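PDB 4Y68: putative nisin-resistance protein from Streptococcus agalactiae 515, which probably confers resistance to the lantibiotic nisin as a membrane-linked lipoprotein peptidase of family S41. Local coordinates for residues A[41-53]-A[181-193]. Numbering follows the deposited sequence.
Sequences DRVEQRGLYSQGR and LFHYTDKYGNKKT
Leu48 and Lys187 bring the backbones together, their CA atoms 5.2 Å apart, where the loop after helix 32-46 meets the type I turn Asp186-Gly189. That turn closes a beta-hairpin of strands 180-185 and 191-195 within the S41 peptidase family region, so the contact joins the hairpin tip to the N-terminal helical part. Lys187 carries most of the contact, its CB pointing toward 41-53. The chain turns once, about CG-CD (chi3 -62°), directing NZ to the carbonyls, and runs antiparallel to the Gln51 side chain, its end beside OE1. Lys187 NZ donates to Glu44 O at 2.8 Å and to Gly47 O at 2.9 Å, the latter in the carbonyl plane; a weak bond to Gln51 OE1 is added, and Ser50 OG lies 2.8 Å from NZ. Carbonyls at and just beyond the C-terminal end of helix 32-46 would be expected to stabilise the positive charge. Gln51 NE2 donates to Leu48 O almost straight (174°), steadying the amide. Tyr188 OH donates to Gln45 O at 2.8 Å, a partner at the ring edge. Arg46 CB points away, but two chain bends return the guanidinium toward Asp186. In a salt bridge, Arg46 NH1 donates to Asp186 OD2 at 3.2 Å (167°), in the guanidinium plane but from above the carboxylate plane, while NH2 bridges to Glu258. Asn190 ND2 takes the syn lone pair of Asp186 OD2, at 2.9 Å.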
ATOM      1  N   ASP A  41       0.472 -22.431   8.191  1.00 23.03           N
ATOM      2  CA  ASP A  41       1.931 -22.433   8.157  1.00 20.45           C
ATOM      3  C   ASP A  41       2.502 -21.050   7.779  1.00 23.23           C
ATOM      4  O   ASP A  41       3.418 -20.552   8.438  1.00 21.74           O
ATOM      5  CB  ASP A  41       2.450 -23.490   7.165  1.00 26.84           C
ATOM      6  CG  ASP A  41       2.277 -24.923   7.673  1.00 29.65           C
ATOM      7  OD1 ASP A  41       2.225 -25.150   8.900  1.00 30.41           O
ATOM      8  OD2 ASP A  41       2.209 -25.832   6.836  1.00 28.00           O
ATOM      9  N   ARG A  42       1.965 -20.435   6.725  1.00 21.93           N
ATOM     10  CA  ARG A  42       2.440 -19.120   6.282  1.00 22.62           C
ATOM     11  C   ARG A  42       2.227 -18.077   7.342  1.00 22.00           C
ATOM     12  O   ARG A  42       3.109 -17.265   7.619  1.00 20.95           O
ATOM     13  CB  ARG A  42       1.716 -18.655   5.018  1.00 23.82           C
ATOM     14  CG  ARG A  42       2.168 -19.311   3.775  1.00 33.92           C
ATOM     15  CD  ARG A  42       3.526 -18.789   3.313  1.00 34.27           C
ATOM     16  NE  ARG A  42       3.858 -19.445   2.055  1.00 35.25           N
ATOM     17  CZ  ARG A  42       5.090 -19.657   1.615  1.00 38.78           C
ATOM     18  NH1 ARG A  42       6.138 -19.251   2.331  1.00 38.13           N
ATOM     19  NH2 ARG A  42       5.269 -20.281   0.458  1.00 42.10           N
ATOM     20  N   VAL A  43       1.029 -18.091   7.918  1.00 21.00           N
ATOM     21  CA  VAL A  43       0.691 -17.131   8.951  1.00 20.14           C
ATOM     22  C   VAL A  43       1.673 -17.260  10.096  1.00 22.00           C
ATOM     23  O   VAL A  43       2.239 -16.258  10.546  1.00 21.38           O
ATOM     24  CB  VAL A  43      -0.747 -17.322   9.443  1.00 21.33           C
ATOM     25  CG1 VAL A  43      -1.000 -16.474  10.695  1.00 22.38           C
ATOM     26  CG2 VAL A  43      -1.717 -16.964   8.334  1.00 15.04           C
ATOM     27  N   GLU A  44       1.914 -18.495  10.537  1.00 22.32           N
ATOM     28  CA  GLU A  44       2.877 -18.710  11.604  1.00 24.10           C
ATOM     29  C   GLU A  44       4.297 -18.277  11.174  1.00 23.83           C
ATOM     30  O   GLU A  44       5.058 -17.697  11.966  1.00 23.06           O
ATOM     31  CB  GLU A  44       2.874 -20.179  12.073  1.00 25.85           C
ATOM     32  CG  GLU A  44       3.930 -20.451  13.131  1.00 27.42           C
ATOM     33  CD  GLU A  44       3.559 -21.523  14.174  1.00 41.39           C
ATOM     34  OE1 GLU A  44       2.363 -21.889  14.362  1.00 36.53           O
ATOM     35  OE2 GLU A  44       4.503 -21.996  14.842  1.00 54.96           O
ATOM     36  N   GLN A  45       4.649 -18.526   9.921  1.00 22.74           N
ATOM     37  CA  GLN A  45       6.021 -18.265   9.471  1.00 20.41           C
ATOM     38  C   GLN A  45       6.355 -16.761   9.395  1.00 24.17           C
ATOM     39  O   GLN A  45       7.500 -16.366   9.644  1.00 24.52           O
ATOM     40  CB  GLN A  45       6.274 -18.940   8.101  1.00 21.15           C
ATOM     41  CG  GLN A  45       7.646 -18.602   7.446  1.00 32.68           C
ATOM     42  CD  GLN A  45       7.820 -19.136   5.995  1.00 41.09           C
ATOM     43  OE1 GLN A  45       7.077 -18.768   5.079  1.00 37.68           O
ATOM     44  NE2 GLN A  45       8.812 -20.006   5.799  1.00 44.86           N
ATOM     45  N   ARG A  46       5.378 -15.914   9.065  1.00 22.56           N
ATOM     46  CA  ARG A  46       5.702 -14.514   8.752  1.00 25.69           C
ATOM     47  C   ARG A  46       4.826 -13.466   9.451  1.00 21.52           C
ATOM     48  O   ARG A  46       5.211 -12.293   9.530  1.00 21.11           O
ATOM     49  CB  ARG A  46       5.631 -14.283   7.236  1.00 23.13           C
ATOM     50  CG  ARG A  46       6.637 -15.072   6.384  1.00 24.82           C
ATOM     51  CD  ARG A  46       8.085 -14.577   6.596  1.00 29.29           C
ATOM     52  NE  ARG A  46       8.251 -13.145   6.303  1.00 31.24           N
ATOM     53  CZ  ARG A  46       9.201 -12.369   6.830  1.00 30.21           C
ATOM     54  NH1 ARG A  46      10.073 -12.882   7.698  1.00 28.39           N
ATOM     55  NH2 ARG A  46       9.271 -11.074   6.505  1.00 26.65           N
ATOM     56  N   GLY A  47       3.658 -13.877   9.938  1.00 20.99           N
ATOM     57  CA  GLY A  47       2.732 -12.951  10.581  1.00 18.72           C
ATOM     58  C   GLY A  47       3.350 -12.329  11.818  1.00 21.90           C
ATOM     59  O   GLY A  47       4.085 -12.998  12.542  1.00 21.91           O
ATOM     60  N   LEU A  48       3.060 -11.057  12.076  1.00 21.08           N
ATOM     61  CA  LEU A  48       3.690 -10.355  13.200  1.00 26.39           C
ATOM     62  C   LEU A  48       3.358 -10.927  14.575  1.00 26.13           C
ATOM     63  O   LEU A  48       4.194 -10.870  15.473  1.00 23.13           O
ATOM     64  CB  LEU A  48       3.310  -8.875  13.190  1.00 24.73           C
ATOM     65  CG  LEU A  48       3.971  -8.039  12.095  1.00 24.75           C
ATOM     66  CD1 LEU A  48       3.338  -6.679  12.091  1.00 24.56           C
ATOM     67  CD2 LEU A  48       5.472  -7.922  12.366  1.00 26.28           C
ATOM     68  N   TYR A  49       2.148 -11.477  14.711  1.00 23.33           N
ATOM     69  CA  TYR A  49       1.538 -11.803  15.995  1.00 24.55           C
ATOM     70  C   TYR A  49       1.315 -13.303  16.204  1.00 28.23           C
ATOM     71  O   TYR A  49       0.711 -13.713  17.189  1.00 28.56           O
ATOM     72  CB  TYR A  49       0.193 -11.076  16.124  1.00 22.50           C
ATOM     73  CG  TYR A  49       0.320  -9.622  15.793  1.00 24.72           C
ATOM     74  CD1 TYR A  49      -0.274  -9.094  14.659  1.00 22.21           C
ATOM     75  CD2 TYR A  49       1.072  -8.770  16.612  1.00 26.93           C
ATOM     76  CE1 TYR A  49      -0.142  -7.736  14.350  1.00 27.27           C
ATOM     77  CE2 TYR A  49       1.215  -7.424  16.313  1.00 24.09           C
ATOM     78  CZ  TYR A  49       0.602  -6.916  15.181  1.00 23.11           C
ATOM     79  OH  TYR A  49       0.747  -5.596  14.888  1.00 25.82           O
ATOM     80  N   SER A  50       1.823 -14.114  15.286  1.00 25.87           N
ATOM     81  CA  SER A  50       1.463 -15.516  15.248  1.00 23.55           C
ATOM     82  C   SER A  50       2.428 -16.366  16.072  1.00 25.10           C
ATOM     83  O   SER A  50       3.099 -17.251  15.548  1.00 24.78           O
ATOM     84  CB  SER A  50       1.423 -15.981  13.796  1.00 21.87           C
ATOM     85  OG  SER A  50       2.652 -15.678  13.154  1.00 24.83           O
ATOM     86  N   GLN A  51       2.517 -16.064  17.362  1.00 27.35           N
ATOM     87  CA  GLN A  51       3.302 -16.878  18.292  1.00 30.69           C
ATOM     88  C   GLN A  51       2.686 -16.778  19.678  1.00 30.11           C
ATOM     89  O   GLN A  51       2.001 -15.813  19.974  1.00 29.36           O
ATOM     90  CB  GLN A  51       4.777 -16.439  18.333  1.00 29.46           C
ATOM     91  CG  GLN A  51       5.017 -14.956  18.654  1.00 25.80           C
ATOM     92  CD  GLN A  51       4.894 -14.073  17.422  1.00 31.65           C
ATOM     93  OE1 GLN A  51       5.167 -14.509  16.303  1.00 29.44           O
ATOM     94  NE2 GLN A  51       4.470 -12.829  17.620  1.00 29.43           N
ATOM     95  N   GLY A  52       2.925 -17.774  20.523  1.00 33.55           N
ATOM     96  CA  GLY A  52       2.538 -17.671  21.917  1.00 33.80           C
ATOM     97  C   GLY A  52       1.257 -18.400  22.253  1.00 32.74           C
ATOM     98  O   GLY A  52       0.606 -18.969  21.380  1.00 30.73           O
ATOM     99  N   ARG A  53       0.885 -18.351  23.526  1.00 34.66           N
ATOM    100  CA  ARG A  53      -0.225 -19.145  24.043  1.00 31.63           C
ATOM    101  C   ARG A  53      -1.550 -18.869  23.353  1.00 32.75           C
ATOM    102  O   ARG A  53      -2.262 -19.806  23.008  1.00 28.89           O
ATOM    103  CB  ARG A  53      -0.389 -18.922  25.550  1.00 34.35           C
ATOM    104  CG  ARG A  53      -1.324 -19.926  26.225  1.00 32.88           C
ATOM    105  CD  ARG A  53      -0.612 -21.273  26.528  1.00 37.86           C
ATOM    106  NE  ARG A  53      -1.287 -21.957  27.634  1.00 39.52           N
ATOM    107  CZ  ARG A  53      -2.186 -22.926  27.488  1.00 36.40           C
ATOM    108  NH1 ARG A  53      -2.501 -23.387  26.276  1.00 35.96           N
ATOM    109  NH2 ARG A  53      -2.755 -23.455  28.563  1.00 35.09           N
ATOM    110  N   LEU A 181      12.921   5.492   1.339  1.00 23.21           N
ATOM    111  CA  LEU A 181      11.540   5.953   1.364  1.00 19.42           C
ATOM    112  C   LEU A 181      10.892   5.708   2.730  1.00 20.25           C
ATOM    113  O   LEU A 181      10.315   6.628   3.313  1.00 20.16           O
ATOM    114  CB  LEU A 181      10.744   5.273   0.251  1.00 19.75           C
ATOM    115  CG  LEU A 181      10.709   5.978  -1.111  1.00 26.82           C
ATOM    116  CD1 LEU A 181      11.737   7.087  -1.266  1.00 19.79           C
ATOM    117  CD2 LEU A 181      10.811   4.976  -2.239  1.00 24.74           C
ATOM    118  N   PHE A 182      10.957   4.470   3.219  1.00 17.14           N
ATOM    119  CA  PHE A 182      10.582   4.145   4.597  1.00 20.93           C
ATOM    120  C   PHE A 182      11.318   2.859   4.997  1.00 22.93           C
ATOM    121  O   PHE A 182      11.922   2.218   4.148  1.00 22.95           O
ATOM    122  CB  PHE A 182       9.049   3.997   4.765  1.00 18.18           C
ATOM    123  CG  PHE A 182       8.435   2.962   3.859  1.00 21.28           C
ATOM    124  CD1 PHE A 182       7.980   3.304   2.596  1.00 18.54           C
ATOM    125  CD2 PHE A 182       8.331   1.647   4.259  1.00 20.88           C
ATOM    126  CE1 PHE A 182       7.428   2.350   1.754  1.00 22.60           C
ATOM    127  CE2 PHE A 182       7.771   0.692   3.420  1.00 22.20           C
ATOM    128  CZ  PHE A 182       7.325   1.038   2.173  1.00 21.97           C
ATOM    129  N   HIS A 183      11.289   2.504   6.283  1.00 24.96           N
ATOM    130  CA  HIS A 183      11.852   1.218   6.760  1.00 23.38           C
ATOM    131  C   HIS A 183      10.766   0.249   7.223  1.00 22.55           C
ATOM    132  O   HIS A 183       9.641   0.646   7.516  1.00 23.68           O
ATOM    133  CB  HIS A 183      12.816   1.434   7.927  1.00 23.95           C
ATOM    134  CG  HIS A 183      13.779   2.553   7.719  1.00 25.12           C
ATOM    135  ND1 HIS A 183      14.962   2.400   7.031  1.00 29.50           N
ATOM    136  CD2 HIS A 183      13.745   3.840   8.131  1.00 27.04           C
ATOM    137  CE1 HIS A 183      15.612   3.547   7.020  1.00 30.13           C
ATOM    138  NE2 HIS A 183      14.896   4.439   7.681  1.00 30.21           N
ATOM    139  N   TYR A 184      11.104  -1.029   7.320  1.00 24.90           N
ATOM    140  CA  TYR A 184      10.169  -1.964   7.918  1.00 23.45           C
ATOM    141  C   TYR A 184      10.935  -3.111   8.581  1.00 25.03           C
ATOM    142  O   TYR A 184      11.997  -3.525   8.113  1.00 27.54           O
ATOM    143  CB  TYR A 184       9.153  -2.469   6.871  1.00 21.51           C
ATOM    144  CG  TYR A 184       9.747  -3.242   5.722  1.00 22.81           C
ATOM    145  CD1 TYR A 184      10.492  -2.600   4.730  1.00 28.85           C
ATOM    146  CD2 TYR A 184       9.558  -4.614   5.617  1.00 27.92           C
ATOM    147  CE1 TYR A 184      11.044  -3.322   3.659  1.00 28.25           C
ATOM    148  CE2 TYR A 184      10.098  -5.338   4.567  1.00 31.91           C
ATOM    149  CZ  TYR A 184      10.844  -4.692   3.594  1.00 29.07           C
ATOM    150  OH  TYR A 184      11.368  -5.422   2.556  1.00 33.22           O
ATOM    151  N   THR A 185      10.400  -3.602   9.693  1.00 23.80           N
ATOM    152  CA  THR A 185      11.047  -4.664  10.466  1.00 25.92           C
ATOM    153  C   THR A 185      10.130  -5.869  10.639  1.00 22.55           C
ATOM    154  O   THR A 185       8.966  -5.687  10.974  1.00 22.67           O
ATOM    155  CB  THR A 185      11.453  -4.137  11.862  1.00 26.51           C
ATOM    156  OG1 THR A 185      12.266  -2.972  11.701  1.00 26.17           O
ATOM    157  CG2 THR A 185      12.197  -5.219  12.687  1.00 26.14           C
ATOM    158  N   ASP A 186      10.637  -7.087  10.432  1.00 23.19           N
ATOM    159  CA  ASP A 186       9.771  -8.271  10.549  1.00 24.37           C
ATOM    160  C   ASP A 186       9.743  -8.856  11.968  1.00 24.67           C
ATOM    161  O   ASP A 186      10.376  -8.329  12.875  1.00 25.65           O
ATOM    162  CB  ASP A 186      10.171  -9.359   9.536  1.00 23.84           C
ATOM    163  CG  ASP A 186      11.529 -10.004   9.814  1.00 27.28           C
ATOM    164  OD1 ASP A 186      12.112  -9.883  10.917  1.00 27.96           O
ATOM    165  OD2 ASP A 186      12.011 -10.682   8.884  1.00 33.03           O
ATOM    166  N   LYS A 187       9.013  -9.947  12.157  1.00 26.92           N
ATOM    167  CA  LYS A 187       8.888 -10.550  13.493  1.00 30.35           C
ATOM    168  C   LYS A 187      10.223 -11.079  14.018  1.00 27.49           C
ATOM    169  O   LYS A 187      10.390 -11.229  15.223  1.00 32.58           O
ATOM    170  CB  LYS A 187       7.848 -11.683  13.484  1.00 31.01           C
ATOM    171  CG  LYS A 187       8.276 -12.879  12.661  1.00 29.60           C
ATOM    172  CD  LYS A 187       7.136 -13.894  12.439  1.00 27.14           C
ATOM    173  CE  LYS A 187       6.626 -14.478  13.741  1.00 26.83           C
ATOM    174  NZ  LYS A 187       5.408 -15.347  13.505  1.00 25.29           N
ATOM    175  N   TYR A 188      11.181 -11.347  13.127  1.00 26.97           N
ATOM    176  CA  TYR A 188      12.487 -11.847  13.557  1.00 23.43           C
ATOM    177  C   TYR A 188      13.475 -10.704  13.837  1.00 27.49           C
ATOM    178  O   TYR A 188      14.646 -10.926  14.125  1.00 27.18           O
ATOM    179  CB  TYR A 188      13.038 -12.837  12.520  1.00 22.90           C
ATOM    180  CG  TYR A 188      12.049 -13.967  12.294  1.00 28.29           C
ATOM    181  CD1 TYR A 188      11.926 -15.012  13.219  1.00 28.18           C
ATOM    182  CD2 TYR A 188      11.199 -13.963  11.200  1.00 22.32           C
ATOM    183  CE1 TYR A 188      10.989 -16.045  13.034  1.00 24.80           C
ATOM    184  CE2 TYR A 188      10.257 -14.972  11.012  1.00 25.03           C
ATOM    185  CZ  TYR A 188      10.157 -16.018  11.926  1.00 29.78           C
ATOM    186  OH  TYR A 188       9.210 -17.020  11.744  1.00 25.28           O
ATOM    187  N   GLY A 189      12.985  -9.472  13.783  1.00 27.56           N
ATOM    188  CA  GLY A 189      13.837  -8.330  14.054  1.00 27.53           C
ATOM    189  C   GLY A 189      14.723  -7.908  12.894  1.00 26.28           C
ATOM    190  O   GLY A 189      15.609  -7.097  13.081  1.00 27.72           O
ATOM    191  N   ASN A 190      14.495  -8.469  11.708  1.00 27.37           N
ATOM    192  CA  ASN A 190      15.183  -8.040  10.483  1.00 28.47           C
ATOM    193  C   ASN A 190      14.663  -6.683  10.004  1.00 28.93           C
ATOM    194  O   ASN A 190      13.503  -6.561   9.596  1.00 24.10           O
ATOM    195  CB  ASN A 190      14.998  -9.068   9.360  1.00 30.84           C
ATOM    196  CG  ASN A 190      15.512 -10.449   9.742  1.00 32.54           C
ATOM    197  OD1 ASN A 190      16.646 -10.583  10.195  1.00 40.57           O
ATOM    198  ND2 ASN A 190      14.679 -11.481   9.562  1.00 26.94           N
ATOM    199  N   LYS A 191      15.521  -5.669  10.043  1.00 29.58           N
ATOM    200  CA  LYS A 191      15.156  -4.353   9.549  1.00 27.91           C
ATOM    201  C   LYS A 191      15.551  -4.178   8.088  1.00 31.84           C
ATOM    202  O   LYS A 191      16.690  -4.423   7.699  1.00 35.19           O
ATOM    203  CB  LYS A 191      15.790  -3.253  10.394  1.00 28.72           C
ATOM    204  CG  LYS A 191      15.238  -1.868  10.065  1.00 36.34           C
ATOM    205  CD  LYS A 191      15.908  -0.785  10.897  1.00 41.34           C
ATOM    206  CE  LYS A 191      15.285   0.558  10.596  1.00 41.83           C
ATOM    207  NZ  LYS A 191      15.999   1.638  11.319  1.00 43.89           N
ATOM    208  N   LYS A 192      14.589  -3.767   7.274  1.00 29.04           N
ATOM    209  CA  LYS A 192      14.866  -3.523   5.864  1.00 28.17           C
ATOM    210  C   LYS A 192      14.402  -2.129   5.452  1.00 26.16           C
ATOM    211  O   LYS A 192      13.811  -1.370   6.238  1.00 25.09           O
ATOM    212  CB  LYS A 192      14.202  -4.589   4.993  1.00 29.75           C
ATOM    213  CG  LYS A 192      14.780  -5.987   5.183  1.00 34.26           C
ATOM    214  CD  LYS A 192      14.071  -7.006   4.278  1.00 40.87           C
ATOM    215  CE  LYS A 192      14.800  -8.364   4.255  1.00 42.89           C
ATOM    216  NZ  LYS A 192      14.315  -9.277   3.150  1.00 41.72           N
ATOM    217  N   THR A 193      14.683  -1.783   4.211  1.00 29.22           N
ATOM    218  CA  THR A 193      14.432  -0.427   3.758  1.00 27.70           C
ATOM    219  C   THR A 193      13.808  -0.484   2.381  1.00 27.00           C
ATOM    220  O   THR A 193      14.257  -1.247   1.554  1.00 25.06           O
ATOM    221  CB  THR A 193      15.735   0.399   3.734  1.00 24.95           C
ATOM    222  OG1 THR A 193      16.126   0.712   5.078  1.00 28.85           O
ATOM    223  CG2 THR A 193      15.535   1.701   2.972  1.00 29.53           C
TER
HETATM  224  O   HOH W   1       7.850 -18.616  13.431  1.00 33.60           O
HETATM  225  O   HOH W   2       7.579 -10.992  10.015  1.00 28.58           O
HETATM  226  O   HOH W   3      10.930  -8.682   6.255  1.00 35.13           O